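Local coordinates for oxidized polyvinyl alcohol hydrolase (Sphingopyxis, PDB 3WLA), which hydrolyses beta-diketones such as 4,6-nonanedione and takes part in degrading oxidized polyvinyl alcohol, at residues 78-83 and 295-300. Residues are numbered along the deposited sequence; the frame is centred on the assembly and turned at random.
Sequences HGYMVI and FNLWAL
Leu-297 and Leu-300, one helical turn apart on helix 292-304, each meet an aromatic ring from residues 78-80, a worked example of how a helix packs against the loop entering a strand, here with aliphatic carbons set over ring faces. Leu-297 uses both methyls on His-78: CD2 sits over one imidazole face, 3.9 Å from the ring centroid and shifted toward the rim, a CH-pi contact. Leu-297 CD1 reaches the root of the ring, 3.7 Å from His-78 CG. With CG anti to the backbone N (chi1 177°), Leu-297 reaches out from the helix to His-78, and the two side chains cross at about a right angle. Leu-297 CD1 also comes obliquely to the tyrosine ring, 4.2 Å from Tyr-80 CE2. Leu-300 CB lies over the Tyr-80 ring in a second CH-pi contact, 4.2 Å from the centroid, while Leu-300 CD1 touches Tyr-80 CE1. Tyr-80 OH passes near the Leu-300 carbonyl, but its hydrogen bond goes to Asn-301 OD1. A leucine at Tyr-80 would probably leave Asn-301 without that partner and Leu-300 CB without a ring to cover. The contact joins helix 292-304 to the loop leading into strand 81-85 of the alpha/beta-hydrolase sheet, where strand 47-53 lies alongside, its Pro-48 touching Tyr-80 and its Trp-50 Leu-300.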
ATOM      1  N   HIS A  78      -8.362 -16.211 -10.082  1.00 27.66           N
ATOM      2  CA  HIS A  78      -8.673 -15.403 -11.248  1.00 26.36           C
ATOM      3  C   HIS A  78      -7.441 -15.004 -12.075  1.00 26.05           C
ATOM      4  O   HIS A  78      -7.465 -14.029 -12.830  1.00 25.05           O
ATOM      5  CB  HIS A  78      -9.422 -14.153 -10.815  1.00 27.51           C
ATOM      6  CG  HIS A  78     -10.706 -14.440 -10.107  1.00 28.96           C
ATOM      7  ND1 HIS A  78     -11.893 -14.643 -10.775  1.00 31.26           N
ATOM      8  CD2 HIS A  78     -10.976 -14.643  -8.796  1.00 31.06           C
ATOM      9  CE1 HIS A  78     -12.835 -14.974  -9.907  1.00 32.67           C
ATOM     10  NE2 HIS A  78     -12.303 -14.983  -8.696  1.00 30.33           N
ATOM     11  N   GLY A  79      -6.357 -15.741 -11.892  1.00 24.86           N
ATOM     12  CA  GLY A  79      -5.175 -15.524 -12.682  1.00 24.68           C
ATOM     13  C   GLY A  79      -4.074 -14.684 -12.105  1.00 24.65           C
ATOM     14  O   GLY A  79      -3.054 -14.494 -12.748  1.00 22.48           O
ATOM     15  N   TYR A  80      -4.288 -14.166 -10.905  1.00 23.78           N
ATOM     16  CA  TYR A  80      -3.257 -13.340 -10.281  1.00 24.86           C
ATOM     17  C   TYR A  80      -2.284 -14.136  -9.433  1.00 26.15           C
ATOM     18  O   TYR A  80      -2.702 -15.076  -8.717  1.00 26.33           O
ATOM     19  CB  TYR A  80      -3.905 -12.344  -9.345  1.00 24.56           C
ATOM     20  CG  TYR A  80      -4.677 -11.336 -10.091  1.00 24.94           C
ATOM     21  CD1 TYR A  80      -4.040 -10.210 -10.581  1.00 25.40           C
ATOM     22  CD2 TYR A  80      -6.020 -11.530 -10.374  1.00 25.88           C
ATOM     23  CE1 TYR A  80      -4.738  -9.277 -11.372  1.00 28.34           C
ATOM     24  CE2 TYR A  80      -6.712 -10.617 -11.148  1.00 26.45           C
ATOM     25  CZ  TYR A  80      -6.048  -9.492 -11.649  1.00 24.48           C
ATOM     26  OH  TYR A  80      -6.706  -8.591 -12.481  1.00 30.25           O
ATOM     27  N   MET A  81      -1.003 -13.786  -9.527  1.00 24.14           N
ATOM     28  CA  MET A  81      -0.019 -14.377  -8.615  1.00 25.94           C
ATOM     29  C   MET A  81      -0.151 -13.479  -7.349  1.00 25.59           C
ATOM     30  O   MET A  81       0.030 -12.255  -7.440  1.00 24.28           O
ATOM     31  CB  MET A  81       1.385 -14.222  -9.185  1.00 25.95           C
ATOM     32  CG  MET A  81       2.468 -14.296  -8.126  1.00 28.42           C
ATOM     33  SD  MET A  81       2.526 -15.860  -7.205  1.00 29.33           S
ATOM     34  CE  MET A  81       3.677 -16.781  -8.290  1.00 28.29           C
ATOM     35  N   VAL A  82      -0.471 -14.059  -6.195  1.00 25.02           N
ATOM     36  CA  VAL A  82      -0.619 -13.255  -4.952  1.00 23.67           C
ATOM     37  C   VAL A  82       0.604 -13.525  -4.031  1.00 25.70           C
ATOM     38  O   VAL A  82       0.916 -14.698  -3.726  1.00 22.97           O
ATOM     39  CB  VAL A  82      -1.930 -13.674  -4.221  1.00 22.53           C
ATOM     40  CG1 VAL A  82      -2.207 -12.824  -2.931  1.00 20.20           C
ATOM     41  CG2 VAL A  82      -3.100 -13.533  -5.203  1.00 21.68           C
ATOM     42  N   ILE A  83       1.326 -12.469  -3.642  1.00 25.49           N
ATOM     43  CA  ILE A  83       2.469 -12.645  -2.734  1.00 25.14           C
ATOM     44  C   ILE A  83       2.221 -11.696  -1.534  1.00 26.74           C
ATOM     45  O   ILE A  83       2.139 -10.484  -1.707  1.00 26.21           O
ATOM     46  CB  ILE A  83       3.807 -12.267  -3.418  1.00 26.46           C
ATOM     47  CG1 ILE A  83       3.976 -13.005  -4.731  1.00 26.49           C
ATOM     48  CG2 ILE A  83       5.016 -12.613  -2.499  1.00 25.43           C
ATOM     49  CD1 ILE A  83       5.043 -12.375  -5.589  1.00 20.97           C
ATOM     50  N   PHE A 295     -15.299  -6.741  -4.880  1.00 26.65           N
ATOM     51  CA  PHE A 295     -14.543  -5.504  -4.862  1.00 24.27           C
ATOM     52  C   PHE A 295     -13.060  -5.747  -5.159  1.00 25.01           C
ATOM     53  O   PHE A 295     -12.447  -5.049  -6.019  1.00 24.86           O
ATOM     54  CB  PHE A 295     -14.649  -4.796  -3.514  1.00 21.67           C
ATOM     55  CG  PHE A 295     -13.796  -3.572  -3.447  1.00 24.63           C
ATOM     56  CD1 PHE A 295     -14.150  -2.429  -4.153  1.00 25.99           C
ATOM     57  CD2 PHE A 295     -12.548  -3.608  -2.826  1.00 22.98           C
ATOM     58  CE1 PHE A 295     -13.272  -1.328  -4.259  1.00 27.06           C
ATOM     59  CE2 PHE A 295     -11.662  -2.535  -2.920  1.00 24.77           C
ATOM     60  CZ  PHE A 295     -12.004  -1.395  -3.630  1.00 26.86           C
ATOM     61  N   ASN A 296     -12.480  -6.722  -4.469  1.00 23.87           N
ATOM     62  CA  ASN A 296     -11.079  -7.022  -4.676  1.00 23.79           C
ATOM     63  C   ASN A 296     -10.800  -7.342  -6.154  1.00 23.98           C
ATOM     64  O   ASN A 296      -9.838  -6.845  -6.729  1.00 22.34           O
ATOM     65  CB  ASN A 296     -10.631  -8.227  -3.854  1.00 23.41           C
ATOM     66  CG  ASN A 296     -10.596  -7.957  -2.332  1.00 25.17           C
ATOM     67  OD1 ASN A 296     -10.553  -6.828  -1.867  1.00 23.88           O
ATOM     68  ND2 ASN A 296     -10.615  -9.031  -1.574  1.00 22.86           N
ATOM     69  N   LEU A 297     -11.628  -8.193  -6.743  1.00 24.41           N
ATOM     70  CA  LEU A 297     -11.438  -8.586  -8.145  1.00 26.19           C
ATOM     71  C   LEU A 297     -11.697  -7.402  -9.103  1.00 25.73           C
ATOM     72  O   LEU A 297     -11.013  -7.274 -10.097  1.00 23.34           O
ATOM     73  CB  LEU A 297     -12.360  -9.716  -8.527  1.00 26.13           C
ATOM     74  CG  LEU A 297     -12.275 -10.143  -9.999  1.00 26.92           C
ATOM     75  CD1 LEU A 297     -10.870 -10.741 -10.315  1.00 22.55           C
ATOM     76  CD2 LEU A 297     -13.387 -11.213 -10.229  1.00 24.64           C
ATOM     77  N   TRP A 298     -12.662  -6.549  -8.771  1.00 26.04           N
ATOM     78  CA  TRP A 298     -12.940  -5.387  -9.570  1.00 25.78           C
ATOM     79  C   TRP A 298     -11.744  -4.493  -9.537  1.00 25.74           C
ATOM     80  O   TRP A 298     -11.273  -4.021 -10.589  1.00 25.36           O
ATOM     81  CB  TRP A 298     -14.138  -4.605  -9.026  1.00 27.46           C
ATOM     82  CG  TRP A 298     -14.285  -3.254  -9.713  1.00 27.49           C
ATOM     83  CD1 TRP A 298     -14.821  -3.006 -10.971  1.00 28.83           C
ATOM     84  CD2 TRP A 298     -13.784  -2.002  -9.238  1.00 27.11           C
ATOM     85  NE1 TRP A 298     -14.670  -1.674 -11.278  1.00 29.10           N
ATOM     86  CE2 TRP A 298     -14.035  -1.039 -10.239  1.00 27.84           C
ATOM     87  CE3 TRP A 298     -13.141  -1.599  -8.060  1.00 26.89           C
ATOM     88  CZ2 TRP A 298     -13.656   0.312 -10.095  1.00 28.06           C
ATOM     89  CZ3 TRP A 298     -12.764  -0.252  -7.916  1.00 26.68           C
ATOM     90  CH2 TRP A 298     -13.021   0.682  -8.927  1.00 27.88           C
ATOM     91  N   ALA A 299     -11.218  -4.260  -8.339  1.00 23.92           N
ATOM     92  CA  ALA A 299     -10.089  -3.349  -8.200  1.00 23.36           C
ATOM     93  C   ALA A 299      -8.843  -3.864  -8.946  1.00 24.58           C
ATOM     94  O   ALA A 299      -8.165  -3.098  -9.664  1.00 23.21           O
ATOM     95  CB  ALA A 299      -9.752  -3.134  -6.704  1.00 22.16           C
ATOM     96  N   LEU A 300      -8.540  -5.147  -8.784  1.00 23.81           N
ATOM     97  CA  LEU A 300      -7.353  -5.677  -9.456  1.00 25.39           C
ATOM     98  C   LEU A 300      -7.530  -5.709 -10.967  1.00 24.72           C
ATOM     99  O   LEU A 300      -6.593  -5.367 -11.678  1.00 25.21           O
ATOM    100  CB  LEU A 300      -6.933  -7.064  -8.936  1.00 24.15           C
ATOM    101  CG  LEU A 300      -5.935  -7.135  -7.755  1.00 26.12           C
ATOM    102  CD1 LEU A 300      -4.476  -6.809  -8.214  1.00 26.24           C
ATOM    103  CD2 LEU A 300      -6.393  -6.192  -6.662  1.00 26.22           C
TER